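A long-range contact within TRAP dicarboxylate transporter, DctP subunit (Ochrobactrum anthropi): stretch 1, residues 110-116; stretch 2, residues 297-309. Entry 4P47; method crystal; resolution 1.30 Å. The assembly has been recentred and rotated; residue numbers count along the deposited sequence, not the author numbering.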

# COMPACT_ATOMS: atom_id res chain seq x y z
N LEU A 110 3.51 7.14 6.42
CA LEU A 110 3.54 8.59 6.64
C LEU A 110 2.79 9.30 5.51
O LEU A 110 2.77 8.84 4.38
CB LEU A 110 4.99 9.10 6.75
CG LEU A 110 5.77 8.59 7.97
CD1 LEU A 110 7.24 8.97 7.85
CD2 LEU A 110 5.20 9.10 9.29
N PRO A 111 2.18 10.44 5.83
CA PRO A 111 1.32 11.08 4.82
C PRO A 111 1.98 11.88 3.70
O PRO A 111 3.05 12.49 3.85
CB PRO A 111 0.40 11.98 5.64
CG PRO A 111 1.05 12.15 6.96
CD PRO A 111 2.00 10.98 7.18
N PHE A 112 1.29 11.88 2.56
CA PHE A 112 1.63 12.70 1.41
C PHE A 112 3.06 12.49 0.89
O PHE A 112 3.69 13.43 0.38
CB PHE A 112 1.38 14.19 1.71
CG PHE A 112 -0.03 14.50 2.15
CD1 PHE A 112 -1.09 14.41 1.26
CD2 PHE A 112 -0.30 14.86 3.46
CE1 PHE A 112 -2.38 14.69 1.67
CE2 PHE A 112 -1.59 15.15 3.86
CZ PHE A 112 -2.64 15.06 2.96
N LEU A 113 3.57 11.27 0.97
CA LEU A 113 4.92 10.98 0.46
C LEU A 113 4.99 11.13 -1.06
O LEU A 113 5.90 11.79 -1.57
CB LEU A 113 5.37 9.56 0.83
CG LEU A 113 5.39 9.24 2.33
CD1 LEU A 113 5.88 7.82 2.57
CD2 LEU A 113 6.25 10.22 3.13
N PHE A 114 4.06 10.51 -1.78
CA PHE A 114 4.14 10.40 -3.22
C PHE A 114 2.92 10.98 -3.90
O PHE A 114 1.80 10.85 -3.39
CB PHE A 114 4.28 8.93 -3.65
CG PHE A 114 5.26 8.15 -2.83
CD1 PHE A 114 6.59 8.53 -2.77
CD2 PHE A 114 4.86 7.00 -2.16
CE1 PHE A 114 7.48 7.81 -2.01
CE2 PHE A 114 5.75 6.27 -1.42
CZ PHE A 114 7.08 6.68 -1.34
N ASN A 115 3.12 11.56 -5.08
CA ASN A 115 2.02 12.10 -5.87
C ASN A 115 1.64 11.20 -7.05
O ASN A 115 0.62 11.43 -7.71
CB ASN A 115 2.35 13.53 -6.33
CG ASN A 115 2.55 14.50 -5.15
OD1 ASN A 115 2.79 14.09 -4.01
ND2 ASN A 115 2.47 15.81 -5.44
N SER A 116 2.45 10.17 -7.30
CA SER A 116 2.22 9.25 -8.40
C SER A 116 2.90 7.91 -8.13
O SER A 116 3.84 7.81 -7.33
CB SER A 116 2.79 9.81 -9.70
OG SER A 116 4.21 9.83 -9.67
N THR A 297 -3.80 20.17 -6.68
CA THR A 297 -2.54 20.55 -7.30
C THR A 297 -1.42 20.18 -6.34
O THR A 297 -1.67 19.97 -5.14
CB THR A 297 -2.41 22.06 -7.54
OG1 THR A 297 -2.38 22.72 -6.27
CG2 THR A 297 -3.57 22.58 -8.39
N PRO A 298 -0.18 20.08 -6.85
CA PRO A 298 0.93 19.77 -5.96
C PRO A 298 1.05 20.81 -4.85
O PRO A 298 1.50 20.50 -3.76
CB PRO A 298 2.15 19.85 -6.88
CG PRO A 298 1.63 19.56 -8.24
CD PRO A 298 0.22 20.04 -8.27
N GLU A 299 0.69 22.06 -5.14
CA GLU A 299 0.85 23.11 -4.16
C GLU A 299 -0.20 22.97 -3.05
O GLU A 299 0.06 23.24 -1.89
CB GLU A 299 0.82 24.50 -4.84
CG GLU A 299 2.05 24.78 -5.74
CD GLU A 299 1.94 24.14 -7.13
OE1 GLU A 299 0.87 23.62 -7.49
OE2 GLU A 299 2.93 24.18 -7.90
N GLU A 300 -1.39 22.49 -3.39
CA GLU A 300 -2.37 22.22 -2.37
C GLU A 300 -1.96 21.00 -1.52
O GLU A 300 -2.13 20.99 -0.30
CB GLU A 300 -3.74 22.01 -2.98
CG GLU A 300 -4.78 21.68 -1.96
CD GLU A 300 -4.92 22.72 -0.86
OE1 GLU A 300 -4.86 23.94 -1.14
OE2 GLU A 300 -5.13 22.31 0.30
N THR A 301 -1.40 19.97 -2.16
CA THR A 301 -0.84 18.84 -1.43
C THR A 301 0.22 19.34 -0.46
O THR A 301 0.25 18.91 0.70
CB THR A 301 -0.25 17.81 -2.39
OG1 THR A 301 -1.32 17.25 -3.15
CG2 THR A 301 0.48 16.72 -1.62
N THR A 302 1.09 20.23 -0.91
CA THR A 302 2.13 20.75 -0.05
C THR A 302 1.52 21.49 1.14
O THR A 302 2.00 21.40 2.26
CB THR A 302 3.08 21.65 -0.84
OG1 THR A 302 3.82 20.84 -1.75
CG2 THR A 302 4.05 22.43 0.06
N ARG A 303 0.47 22.25 0.89
CA ARG A 303 -0.22 22.97 1.96
C ARG A 303 -0.75 22.00 3.03
O ARG A 303 -0.66 22.26 4.24
CB ARG A 303 -1.36 23.81 1.35
CG ARG A 303 -1.94 24.91 2.22
CD ARG A 303 -2.90 25.83 1.40
NE ARG A 303 -2.16 26.75 0.53
CZ ARG A 303 -1.73 27.95 0.91
NH1 ARG A 303 -1.05 28.71 0.06
NH2 ARG A 303 -1.97 28.39 2.12
N LEU A 304 -1.29 20.85 2.60
CA LEU A 304 -1.80 19.83 3.53
C LEU A 304 -0.65 19.16 4.27
O LEU A 304 -0.67 19.03 5.51
CB LEU A 304 -2.62 18.77 2.79
CG LEU A 304 -3.94 19.29 2.24
CD1 LEU A 304 -4.55 18.27 1.31
CD2 LEU A 304 -4.90 19.64 3.36
N ARG A 305 0.40 18.80 3.54
CA ARG A 305 1.58 18.20 4.13
C ARG A 305 2.17 19.10 5.22
O ARG A 305 2.48 18.66 6.32
CB ARG A 305 2.62 17.93 3.06
CG ARG A 305 3.84 17.17 3.57
CD ARG A 305 4.94 17.06 2.50
NE ARG A 305 4.48 16.35 1.32
CZ ARG A 305 4.29 16.88 0.11
NH1 ARG A 305 4.53 18.15 -0.14
NH2 ARG A 305 3.86 16.10 -0.87
N ASP A 306 2.30 20.39 4.91
CA ASP A 306 2.89 21.33 5.86
C ASP A 306 2.00 21.52 7.08
O ASP A 306 2.49 21.67 8.20
CB ASP A 306 3.19 22.68 5.19
CG ASP A 306 4.33 22.60 4.17
OD1 ASP A 306 5.06 21.59 4.16
OD2 ASP A 306 4.50 23.56 3.40
N ALA A 307 0.68 21.49 6.89
CA ALA A 307 -0.24 21.66 8.00
C ALA A 307 -0.18 20.49 8.97
O ALA A 307 -0.41 20.66 10.17
CB ALA A 307 -1.67 21.86 7.49
N VAL A 308 0.14 19.30 8.48
CA VAL A 308 0.15 18.14 9.36
C VAL A 308 1.55 17.78 9.86
O VAL A 308 1.69 17.02 10.82
CB VAL A 308 -0.55 16.89 8.72
CG1 VAL A 308 -1.97 17.27 8.29
CG2 VAL A 308 0.23 16.32 7.56
N LYS A 309 2.58 18.37 9.27
CA LYS A 309 3.94 18.00 9.62
C LYS A 309 4.26 18.08 11.12
O LYS A 309 4.89 17.18 11.65
CB LYS A 309 4.94 18.88 8.87
CG LYS A 309 6.38 18.50 9.18
CD LYS A 309 7.39 19.28 8.36
CE LYS A 309 8.80 18.72 8.53
NZ LYS A 309 9.28 18.82 9.94
O HOH W 1 5.33 13.83 2.65
O HOH W 2 3.43 18.28 -3.36

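The contact sets an irregular segment, 110-116, against one side of a helix that begins at Pro298 and runs on past Lys309. The two come closest at the backbone where Phe112 CA lies 6.1 Å from Arg305 CA; toward the start of the helix the gap widens, with Asn115 CA 7.7 Å from Pro298 CA. Stretch 1 therefore runs against the sense of the helix, its earlier residues meeting later turns. The helix presents Thr301, Leu304 and Val308 toward the loop, spaced three and four residues apart as one helical face requires, while Arg305 adds a long polar arm from the side. The first turn is secured by Thr297, whose OG1 accepts a hydrogen bond from Glu300 N at 3.1 Å, satisfying an amide that has no helical carbonyl before it.

Leu110 is buried but out of reach of the helix, so the contact opens with Pro111. Its ring makes a modest apolar contact, CG to Val308 CG2 at 4.3 Å. Its carbonyl serves a different purpose: Pro111 O accepts a hydrogen bond from water 1 at 2.9 Å, and the same water accepts one from Arg305 NE at 3.0 Å, so a single solvent molecule ties the loop backbone to the arginine.

Phe112 is the centre of the arrangement, covered by the helix more than any other residue here. Its backbone has positive phi and psi (56/35), and its m rotamer carries the ring in among the helical side chains. Phe112 CZ approaches Leu304 CB at 3.7 Å, Phe112 CD1 lies 4.0 Å from the methyl carbon CG2 of Thr301, and Val308 CG2 sits at the ring edge, 4.3 Å from Phe112 CE2. The methyl of Thr301, rather than its hydroxyl, is the nearer to the ring. The carbonyl of the same residue as the ring is the polar anchor: Phe112 O accepts hydrogen bonds from Arg305 NH2 at 3.0 Å and Arg305 NE at 3.2 Å. It lies near the guanidinium plane, where the N-H groups point, so one oxygen can engage two donors. Although the CA-to-CB bond of Arg305 points sideways, its extended t, t start followed by an m turn at chi3 brings the end of the chain nearer the loop.

The CA-to-CB bonds of Leu113 and Phe114 point away from the helix, and neither side chain makes a contact with it. Asn115 turns back toward it. Its OD1 lies 3.9 Å from Arg305 NH2 and 4.2 Å from Thr301 CG2, while Asn115 ND2 comes within 4.3 Å of Pro298 CB. Water 2 bridges the space here, donating to Pro298 O at 3.0 Å and accepting a weak bond from Asn115 ND2 at 3.4 Å. Ser116 then leaves the contact to cap the helix that follows. The rule is economical: one aromatic ring packs against Thr301, Leu304 and Val308, and one arginine holds that residue's carbonyl.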